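Local coordinates for protein naphthalene dioxygenase large subunit (Rhodococcus sp., PDB 2B1X) that forms the large subunit of a Rieske-type dioxygenase, carrying an Fe2/S2 cluster in one domain and an iron(III) ion in a separate catalytic domain, at residues R196-N202 with P331-M337; L2-R7 with M435-S439; G119-V124 with K137-L142. All blocks are in the same frame, centred on the assembly; numbering follows the deposited sequence.

Contact 1 of 3, residues R196-N202 with P331-M337; sequences RWVIDAN and PDKMEVM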
loop_
_atom_site.group_PDB
_atom_site.type_symbol
_atom_site.label_atom_id
_atom_site.label_comp_id
_atom_site.label_asym_id
_atom_site.label_seq_id
_atom_site.Cartn_x
_atom_site.Cartn_y
_atom_site.Cartn_z
ATOM N N ARG A 196 2.673 -2.794 20.430
ATOM C CA ARG A 196 1.773 -2.210 19.434
ATOM C C ARG A 196 1.986 -2.827 18.058
ATOM O O ARG A 196 3.097 -2.835 17.524
ATOM C CB ARG A 196 1.981 -0.706 19.377
ATOM C CG ARG A 196 1.661 -0.011 20.731
ATOM C CD ARG A 196 2.004 1.459 20.764
ATOM N NE ARG A 196 1.433 2.198 19.622
ATOM C CZ ARG A 196 1.576 3.512 19.408
ATOM N NH1 ARG A 196 2.306 4.271 20.234
ATOM N NH2 ARG A 196 1.018 4.069 18.331
ATOM N N TRP A 197 0.935 -3.381 17.482
ATOM C CA TRP A 197 1.068 -3.980 16.150
ATOM C C TRP A 197 -0.283 -3.879 15.455
ATOM O O TRP A 197 -1.304 -3.648 16.131
ATOM C CB TRP A 197 1.601 -5.432 16.233
ATOM C CG TRP A 197 0.586 -6.481 16.694
ATOM C CD1 TRP A 197 -0.107 -7.371 15.898
ATOM C CD2 TRP A 197 0.171 -6.761 18.039
ATOM N NE1 TRP A 197 -0.917 -8.175 16.667
ATOM C CE2 TRP A 197 -0.783 -7.810 17.981
ATOM C CE3 TRP A 197 0.479 -6.214 19.286
ATOM C CZ2 TRP A 197 -1.403 -8.343 19.131
ATOM C CZ3 TRP A 197 -0.143 -6.758 20.439
ATOM C CH2 TRP A 197 -1.060 -7.798 20.339
ATOM N N VAL A 198 -0.278 -4.075 14.134
ATOM C CA VAL A 198 -1.455 -3.904 13.270
ATOM C C VAL A 198 -2.085 -5.242 12.846
ATOM O O VAL A 198 -1.386 -6.134 12.378
ATOM C CB VAL A 198 -1.063 -3.099 12.026
ATOM C CG1 VAL A 198 -2.229 -3.017 11.005
ATOM C CG2 VAL A 198 -0.587 -1.710 12.451
ATOM N N ILE A 199 -3.400 -5.380 13.032
ATOM C CA ILE A 199 -4.119 -6.594 12.643
ATOM C C ILE A 199 -5.136 -6.099 11.607
ATOM O O ILE A 199 -5.848 -5.122 11.857
ATOM C CB ILE A 199 -4.846 -7.286 13.862
ATOM C CG1 ILE A 199 -3.853 -7.826 14.911
ATOM C CG2 ILE A 199 -5.693 -8.483 13.380
ATOM C CD1 ILE A 199 -4.584 -8.452 16.158
ATOM N N ASP A 200 -5.209 -6.767 10.456
ATOM C CA ASP A 200 -6.220 -6.449 9.452
ATOM C C ASP A 200 -7.598 -7.017 9.851
ATOM O O ASP A 200 -8.131 -7.897 9.174
ATOM C CB ASP A 200 -5.756 -6.900 8.042
ATOM C CG ASP A 200 -5.126 -8.319 8.033
ATOM O OD1 ASP A 200 -4.651 -8.803 9.099
ATOM O OD2 ASP A 200 -5.068 -9.008 6.978
ATOM N N ALA A 201 -8.154 -6.524 10.983
ATOM C CA ALA A 201 -9.485 -6.896 11.463
ATOM C C ALA A 201 -10.201 -5.658 11.999
ATOM O O ALA A 201 -9.567 -4.658 12.386
ATOM C CB ALA A 201 -9.362 -7.938 12.596
ATOM N N ASN A 202 -11.526 -5.723 12.086
ATOM C CA ASN A 202 -12.266 -4.649 12.733
ATOM C C ASN A 202 -12.061 -4.737 14.251
ATOM O O ASN A 202 -12.054 -5.857 14.829
ATOM C CB ASN A 202 -13.756 -4.713 12.390
ATOM C CG ASN A 202 -14.502 -3.458 12.826
ATOM O OD1 ASN A 202 -15.183 -3.459 13.831
ATOM N ND2 ASN A 202 -14.363 -2.390 12.068
ATOM N N PRO A 331 -12.256 0.318 8.675
ATOM C CA PRO A 331 -13.295 -0.724 8.756
ATOM C C PRO A 331 -12.648 -2.109 8.898
ATOM O O PRO A 331 -13.211 -3.028 9.572
ATOM C CB PRO A 331 -14.021 -0.614 7.411
ATOM C CG PRO A 331 -13.063 0.180 6.520
ATOM C CD PRO A 331 -12.345 1.125 7.432
ATOM N N ASP A 332 -11.452 -2.250 8.309
ATOM C CA ASP A 332 -10.849 -3.566 8.243
ATOM C C ASP A 332 -9.461 -3.627 8.848
ATOM O O ASP A 332 -8.672 -4.515 8.511
ATOM C CB ASP A 332 -10.825 -4.080 6.794
ATOM C CG ASP A 332 -10.135 -3.145 5.875
ATOM O OD1 ASP A 332 -9.565 -2.124 6.358
ATOM O OD2 ASP A 332 -10.160 -3.336 4.635
ATOM N N LYS A 333 -9.172 -2.704 9.764
ATOM C CA LYS A 333 -7.834 -2.593 10.302
ATOM C C LYS A 333 -7.820 -2.050 11.734
ATOM O O LYS A 333 -8.578 -1.165 12.076
ATOM C CB LYS A 333 -7.013 -1.699 9.366
ATOM C CG LYS A 333 -5.486 -1.805 9.526
ATOM C CD LYS A 333 -4.773 -0.837 8.556
ATOM C CE LYS A 333 -3.281 -0.724 8.838
ATOM N NZ LYS A 333 -2.530 0.156 7.814
ATOM N N MET A 334 -7.005 -2.632 12.603
ATOM C CA MET A 334 -6.876 -2.052 13.923
ATOM C C MET A 334 -5.430 -2.122 14.388
ATOM O O MET A 334 -4.640 -2.887 13.822
ATOM C CB MET A 334 -7.838 -2.758 14.895
ATOM C CG MET A 334 -7.437 -4.239 15.199
ATOM S SD MET A 334 -8.152 -4.807 16.775
ATOM C CE MET A 334 -8.495 -6.522 16.357
ATOM N N GLU A 335 -5.092 -1.343 15.414
ATOM C CA GLU A 335 -3.772 -1.446 16.062
ATOM C C GLU A 335 -4.045 -1.910 17.485
ATOM O O GLU A 335 -4.817 -1.261 18.191
ATOM C CB GLU A 335 -3.034 -0.098 16.057
ATOM C CG GLU A 335 -1.654 -0.067 16.744
ATOM C CD GLU A 335 -0.917 1.267 16.553
ATOM O OE1 GLU A 335 -1.283 2.065 15.661
ATOM O OE2 GLU A 335 0.043 1.546 17.279
ATOM N N VAL A 336 -3.496 -3.062 17.862
ATOM C CA VAL A 336 -3.611 -3.534 19.228
ATOM C C VAL A 336 -2.538 -2.808 20.028
ATOM O O VAL A 336 -1.424 -2.607 19.523
ATOM C CB VAL A 336 -3.406 -5.050 19.361
ATOM C CG1 VAL A 336 -3.646 -5.523 20.849
ATOM C CG2 VAL A 336 -4.316 -5.818 18.397
ATOM N N MET A 337 -2.914 -2.339 21.215
ATOM C CA MET A 337 -1.930 -1.880 22.237
ATOM C C MET A 337 -2.115 -2.757 23.458
ATOM O O MET A 337 -3.106 -2.593 24.174
ATOM C CB MET A 337 -2.128 -0.397 22.588
ATOM C CG MET A 337 -2.280 0.473 21.286
ATOM S SD MET A 337 -1.952 2.206 21.577
ATOM C CE MET A 337 -2.441 2.924 19.962
#
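Arg196-Ile199 and Lys333-Met337 run antiparallel as neighbouring strands, 4.6 Å apart at closest approach with their directions 154° apart, joined by reciprocal backbone hydrogen bonds in the pairs Trp197/Val336 and Ile199/Met334. The shortest of these, Met334 N to Ile199 O, spans 2.8 Å. On the face of Arg196, Val198, Glu335 and Met337, the Arg196 guanidinium meets Glu335 side-on: NE (2.8 Å) and NH2 (2.9 Å) both donate to OE2, which lies in the guanidinium plane, while carboxylate and guanidinium are turned only 20° from each other. Glu335 reaches this position with CG anti to the backbone N (chi1 178°) and an extended chain. Met337 SD lies over one guanidinium face. Both ends of the ion pair continue into the small subunits: OE2 also bonds Thr162 of one, and Arg196 NH2 forms a salt bridge with Asp127 of another, surroundings that would probably favour the charged forms.

The other face is apolar. Val336 sits over the six-membered ring of Trp197, its CB 3.7 Å from the ring centroid and almost on the normal, a CH-pi contact. Its CG1 touches Trp197 CH2, and the other methyl, CG2, presses on Ile199 CD1 at 3.5 Å, a tight fit. Beyond the ladder, Asp200 is the centre of an inverse gamma turn and its carboxylate is taken by Arg377. Asn202 ND2 then donates to Pro331 O at 2.8 Å from above the carbonyl plane, while its OD1 accepts from Lys204. The pairing joins strand 188-199, first of its sheet along the chain and its edge within this chain, where a small subunit adds backbone hydrogen bonds to Arg196 and Val198, to strand 333-343 in the Bet v 1-like (helix-grip) catalytic domain.

Contact 2 of 3, residues L2-R7 with M435-S439; sequences LSNELR and MLAES
Arg7 reaches across from the first turn of helix 4-16 to Leu436, near the end of helix 422-436, and Glu438, in the tail that follows. From CB the chain runs out with CG anti to the backbone N (chi1 -179°), and CG passes 4.1 Å from Leu436 CD2. A bend at chi3 then turns the guanidinium back toward Leu2, whose CD1 rests over the centre of one face, 4.0 Å above the plane. NH1 lies beside Leu436 CD2, at 4.1 Å. At the tip, NH2 donates to Glu438 OE2 at 2.8 Å in a nearly straight salt bridge (161°). OE2 lies close to the guanidinium plane, yet NH2 stands well above the carboxylate plane; the two flat groups are turned 62° apart.

Glu438 is folded at chi2 to present this oxygen, and Arg40 of helix 31-40 forms a second salt bridge with it, so two arginines probably keep the carboxylate ionised. Its OE1 accepts from a water at 2.7 Å, which in turn accepts from Leu2 N. Leu2 CD1 also touches Leu436 CD2 at 4.0 Å, the leucines crossing at about a right angle, and both pack on Leu10. The start of helix 4-16, N-capped by Ser3 OG, thus packs on the end of helix 422-436, bringing the two ends of the modelled chain together against helix 31-40.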
loop_
_atom_site.group_PDB
_atom_site.type_symbol
_atom_site.label_atom_id
_atom_site.label_comp_id
_atom_site.label_asym_id
_atom_site.label_seq_id
_atom_site.Cartn_x
_atom_site.Cartn_y
_atom_site.Cartn_z
ATOM N N LEU A 2 -27.009 9.410 8.431
ATOM C CA LEU A 2 -26.985 8.019 8.039
ATOM C C LEU A 2 -27.698 7.861 6.723
ATOM O O LEU A 2 -28.708 8.498 6.500
ATOM C CB LEU A 2 -27.720 7.159 9.069
ATOM C CG LEU A 2 -27.315 7.174 10.543
ATOM C CD1 LEU A 2 -28.108 6.112 11.303
ATOM C CD2 LEU A 2 -25.848 6.954 10.705
ATOM N N SER A 3 -27.168 7.003 5.862
ATOM C CA SER A 3 -27.911 6.511 4.721
ATOM C C SER A 3 -29.196 5.823 5.233
ATOM O O SER A 3 -29.257 5.349 6.381
ATOM C CB SER A 3 -27.057 5.521 3.918
ATOM O OG SER A 3 -26.842 4.305 4.645
ATOM N N ASN A 4 -30.217 5.770 4.389
ATOM C CA ASN A 4 -31.458 5.073 4.758
ATOM C C ASN A 4 -31.182 3.592 5.014
ATOM O O ASN A 4 -31.675 3.013 5.983
ATOM C CB ASN A 4 -32.556 5.277 3.701
ATOM C CG ASN A 4 -32.950 6.756 3.522
ATOM O OD1 ASN A 4 -33.023 7.527 4.491
ATOM N ND2 ASN A 4 -33.223 7.149 2.278
ATOM N N GLU A 5 -30.325 3.001 4.181
ATOM C CA GLU A 5 -29.894 1.612 4.365
ATOM C C GLU A 5 -29.268 1.367 5.740
ATOM O O GLU A 5 -29.646 0.444 6.422
ATOM C CB GLU A 5 -28.928 1.188 3.262
ATOM C CG GLU A 5 -29.546 1.081 1.866
ATOM C CD GLU A 5 -29.853 2.443 1.224
ATOM O OE1 GLU A 5 -29.144 3.443 1.527
ATOM O OE2 GLU A 5 -30.824 2.513 0.410
ATOM N N LEU A 6 -28.324 2.202 6.150
ATOM C CA LEU A 6 -27.665 1.954 7.418
ATOM C C LEU A 6 -28.674 2.161 8.560
ATOM O O LEU A 6 -28.726 1.368 9.475
ATOM C CB LEU A 6 -26.418 2.828 7.578
ATOM C CG LEU A 6 -25.649 2.708 8.912
ATOM C CD1 LEU A 6 -25.363 1.222 9.342
ATOM C CD2 LEU A 6 -24.358 3.537 8.897
ATOM N N ARG A 7 -29.471 3.220 8.478
ATOM C CA ARG A 7 -30.426 3.533 9.519
ATOM C C ARG A 7 -31.339 2.328 9.746
ATOM O O ARG A 7 -31.480 1.854 10.872
ATOM C CB ARG A 7 -31.243 4.785 9.175
ATOM C CG ARG A 7 -32.255 5.169 10.271
ATOM C CD ARG A 7 -32.992 6.489 10.048
ATOM N NE ARG A 7 -32.057 7.616 10.007
ATOM C CZ ARG A 7 -31.570 8.252 11.083
ATOM N NH1 ARG A 7 -31.938 7.880 12.316
ATOM N NH2 ARG A 7 -30.707 9.263 10.927
ATOM N N MET A 435 -24.945 4.636 17.693
ATOM C CA MET A 435 -24.954 4.792 16.236
ATOM C C MET A 435 -26.207 5.529 15.741
ATOM O O MET A 435 -26.150 6.305 14.775
ATOM C CB MET A 435 -24.859 3.419 15.562
ATOM C CG MET A 435 -23.493 2.756 15.588
ATOM S SD MET A 435 -22.092 3.579 14.711
ATOM C CE MET A 435 -22.497 3.109 12.985
ATOM N N LEU A 436 -27.336 5.274 16.403
ATOM C CA LEU A 436 -28.612 5.879 16.023
ATOM C C LEU A 436 -28.912 7.210 16.715
ATOM O O LEU A 436 -29.867 7.886 16.343
ATOM C CB LEU A 436 -29.776 4.911 16.276
ATOM C CG LEU A 436 -29.994 3.809 15.251
ATOM C CD1 LEU A 436 -30.909 2.681 15.817
ATOM C CD2 LEU A 436 -30.564 4.377 13.947
ATOM N N ALA A 437 -28.111 7.588 17.703
ATOM C CA ALA A 437 -28.354 8.822 18.434
ATOM C C ALA A 437 -28.114 10.050 17.531
ATOM O O ALA A 437 -26.986 10.315 17.119
ATOM C CB ALA A 437 -27.493 8.874 19.706
ATOM N N GLU A 438 -29.189 10.770 17.200
ATOM C CA GLU A 438 -29.074 11.992 16.383
ATOM C C GLU A 438 -28.572 13.152 17.241
ATOM O O GLU A 438 -27.810 14.007 16.767
ATOM C CB GLU A 438 -30.394 12.344 15.700
ATOM C CG GLU A 438 -30.840 11.353 14.629
ATOM C CD GLU A 438 -29.857 11.225 13.461
ATOM O OE1 GLU A 438 -29.587 12.240 12.775
ATOM O OE2 GLU A 438 -29.357 10.100 13.213
ATOM N N SER A 439 -29.014 13.157 18.501
ATOM C CA SER A 439 -28.410 13.953 19.570
ATOM C C SER A 439 -27.883 13.011 20.680
ATOM O O SER A 439 -28.554 12.030 21.016
ATOM C CB SER A 439 -29.416 14.967 20.132
ATOM O OG SER A 439 -29.498 16.113 19.294
HETATM O O HOH W 1 -28.892 11.041 10.456
#

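Contact 3 of 3, residues G119-V124 with K137-L142; sequences GSLVGV and KSDWNL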
loop_
_atom_site.group_PDB
_atom_site.type_symbol
_atom_site.label_atom_id
_atom_site.label_comp_id
_atom_site.label_asym_id
_atom_site.label_seq_id
_atom_site.Cartn_x
_atom_site.Cartn_y
_atom_site.Cartn_z
ATOM N N GLY A 119 0.302 23.104 29.104
ATOM C CA GLY A 119 -0.518 23.455 27.931
ATOM C C GLY A 119 -0.468 24.937 27.560
ATOM O O GLY A 119 -0.847 25.326 26.445
ATOM N N SER A 120 -0.021 25.781 28.490
ATOM C CA SER A 120 0.014 27.229 28.251
ATOM C C SER A 120 1.063 27.605 27.213
ATOM O O SER A 120 2.216 27.146 27.291
ATOM C CB SER A 120 0.312 28.001 29.544
ATOM O OG SER A 120 -0.739 27.834 30.481
ATOM N N LEU A 121 0.639 28.419 26.237
ATOM C CA LEU A 121 1.537 29.064 25.326
ATOM C C LEU A 121 2.341 30.105 26.117
ATOM O O LEU A 121 1.774 31.072 26.644
ATOM C CB LEU A 121 0.753 29.759 24.191
ATOM C CG LEU A 121 1.595 30.475 23.110
ATOM C CD1 LEU A 121 2.649 29.508 22.465
ATOM C CD2 LEU A 121 0.679 31.063 22.042
ATOM N N VAL A 122 3.649 29.906 26.231
ATOM C CA VAL A 122 4.450 30.766 27.129
ATOM C C VAL A 122 5.490 31.534 26.347
ATOM O O VAL A 122 6.072 32.499 26.859
ATOM C CB VAL A 122 5.176 29.960 28.273
ATOM C CG1 VAL A 122 4.182 29.333 29.250
ATOM C CG2 VAL A 122 6.100 28.882 27.683
ATOM N N GLY A 123 5.740 31.108 25.106
ATOM C CA GLY A 123 6.712 31.790 24.261
ATOM C C GLY A 123 6.396 31.841 22.778
ATOM O O GLY A 123 6.106 30.823 22.151
ATOM N N VAL A 124 6.418 33.048 22.223
ATOM C CA VAL A 124 6.225 33.269 20.795
ATOM C C VAL A 124 7.427 34.044 20.229
ATOM O O VAL A 124 7.699 35.200 20.657
ATOM C CB VAL A 124 4.864 33.989 20.544
ATOM C CG1 VAL A 124 4.712 34.490 19.111
ATOM C CG2 VAL A 124 3.663 33.045 20.925
ATOM N N LYS A 137 -1.627 35.292 24.265
ATOM C CA LYS A 137 -1.122 33.923 24.404
ATOM C C LYS A 137 -2.118 32.944 25.006
ATOM O O LYS A 137 -2.235 31.801 24.524
ATOM C CB LYS A 137 0.213 33.909 25.142
ATOM C CG LYS A 137 1.319 34.579 24.338
ATOM C CD LYS A 137 2.692 33.989 24.644
ATOM C CE LYS A 137 3.231 34.557 25.941
ATOM N NZ LYS A 137 3.530 36.024 25.782
ATOM N N SER A 138 -2.855 33.384 26.030
ATOM C CA SER A 138 -3.804 32.492 26.720
ATOM C C SER A 138 -5.006 32.074 25.851
ATOM O O SER A 138 -5.729 31.149 26.202
ATOM C CB SER A 138 -4.273 33.051 28.089
ATOM O OG SER A 138 -4.698 34.400 28.003
ATOM N N ASP A 139 -5.234 32.772 24.745
ATOM C CA ASP A 139 -6.212 32.317 23.748
ATOM C C ASP A 139 -5.694 31.200 22.836
ATOM O O ASP A 139 -6.465 30.573 22.116
ATOM C CB ASP A 139 -6.706 33.470 22.891
ATOM C CG ASP A 139 -7.709 34.342 23.623
ATOM O OD1 ASP A 139 -8.060 35.438 23.114
ATOM O OD2 ASP A 139 -8.198 34.008 24.712
ATOM N N TRP A 140 -4.392 30.952 22.875
ATOM C CA TRP A 140 -3.788 29.952 21.998
ATOM C C TRP A 140 -2.971 28.887 22.718
ATOM O O TRP A 140 -1.926 28.449 22.200
ATOM C CB TRP A 140 -2.986 30.650 20.895
ATOM C CG TRP A 140 -3.873 31.680 20.231
ATOM C CD1 TRP A 140 -3.948 32.998 20.531
ATOM C CD2 TRP A 140 -4.873 31.440 19.224
ATOM N NE1 TRP A 140 -4.918 33.604 19.773
ATOM C CE2 TRP A 140 -5.518 32.671 18.978
ATOM C CE3 TRP A 140 -5.318 30.298 18.538
ATOM C CZ2 TRP A 140 -6.535 32.812 18.033
ATOM C CZ3 TRP A 140 -6.330 30.441 17.585
ATOM C CH2 TRP A 140 -6.921 31.684 17.343
ATOM N N ASN A 141 -3.484 28.433 23.868
ATOM C CA ASN A 141 -2.936 27.279 24.584
ATOM C C ASN A 141 -3.233 26.018 23.779
ATOM O O ASN A 141 -4.119 26.027 22.923
ATOM C CB ASN A 141 -3.549 27.163 25.995
ATOM C CG ASN A 141 -3.193 28.371 26.888
ATOM O OD1 ASN A 141 -2.263 29.131 26.578
ATOM N ND2 ASN A 141 -3.930 28.538 28.004
ATOM N N LEU A 142 -2.508 24.941 24.053
ATOM C CA LEU A 142 -2.819 23.656 23.422
ATOM C C LEU A 142 -4.249 23.291 23.793
ATOM O O LEU A 142 -4.690 23.515 24.950
ATOM C CB LEU A 142 -1.845 22.566 23.918
ATOM C CG LEU A 142 -0.375 22.724 23.494
ATOM C CD1 LEU A 142 0.497 21.610 24.114
ATOM C CD2 LEU A 142 -0.200 22.762 21.972
HETATM O O HOH W 2 -0.619 31.215 27.910
#
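Leu121 and Asn141 form the close-fitting centre of this contact, where strand 121-123 and the residues before it lie against the loop that follows the short 3-10 turn 137-139. Leu142 N donates to Gly119 O at 2.9 Å, and Asn141 OD1 accepts from Leu121 N at 3.0 Å, so one bond is backbone to backbone and the next, two residues on, backbone to side chain. The amide N-H approaches OD1 from above the carbonyl plane. The backbone sets Asn141 CB 3.3 Å from Gly119 O; CG, anti to the carbonyl carbon (chi1 -64°), then carries OD1 toward Leu121 N. Gly119 has a positive phi (104°), a backbone conformation that favours glycine. Leu121 fills the middle: its CD2 branch lies alongside Trp140 CB at 3.9 Å, and its CB packs on Trp140 O, a buried carbonyl without a polar partner in the model.

The other side is looser and wetter. Lys137, bent at chi3 and chi4, lays its aliphatic chain across Leu121 and past Val124, with CD 4.0 Å from Val124 CG2. A water donates both to Leu121 O, at 2.7 Å, and to Asn141 OD1, which thereby accepts twice. Val122 is exposed, and with Gly123 it faces Thr114 in a classic beta bulge. Val124 also touches Tyr215 of the second copy of this protein. Leu121 and Val124 pack on Trp113, a residue of the Fe2/S2 pocket, and the Leu121 side chain lies about 8 Å from the cluster. The contact thus belongs to the cluster-binding end of the Rieske domain, fastening its three-stranded sheet to the following loop.

How the contacts relate
Contact 2 joins the two ends of the modelled chain, and the other two contacts are nested within the loop it closes: contact 3 first, in the Rieske domain, then contact 1, in the catalytic domain. They share no sheet. Contact 3 uses the three-stranded sheet near the Fe2/S2 cluster, contact 1 the eight-stranded sheet, and contact 2 brings the start of helix 4-16 to the end of helix 422-436 and the tail beyond it. Centres lie about 25 Å apart for contacts 1 and 2, about 35 Å for 1 and 3, and about 39 Å for 2 and 3; none touches another. Contacts 1 and 3 meet other subunits, whereas no other protein chain of the assembly touches contact 2.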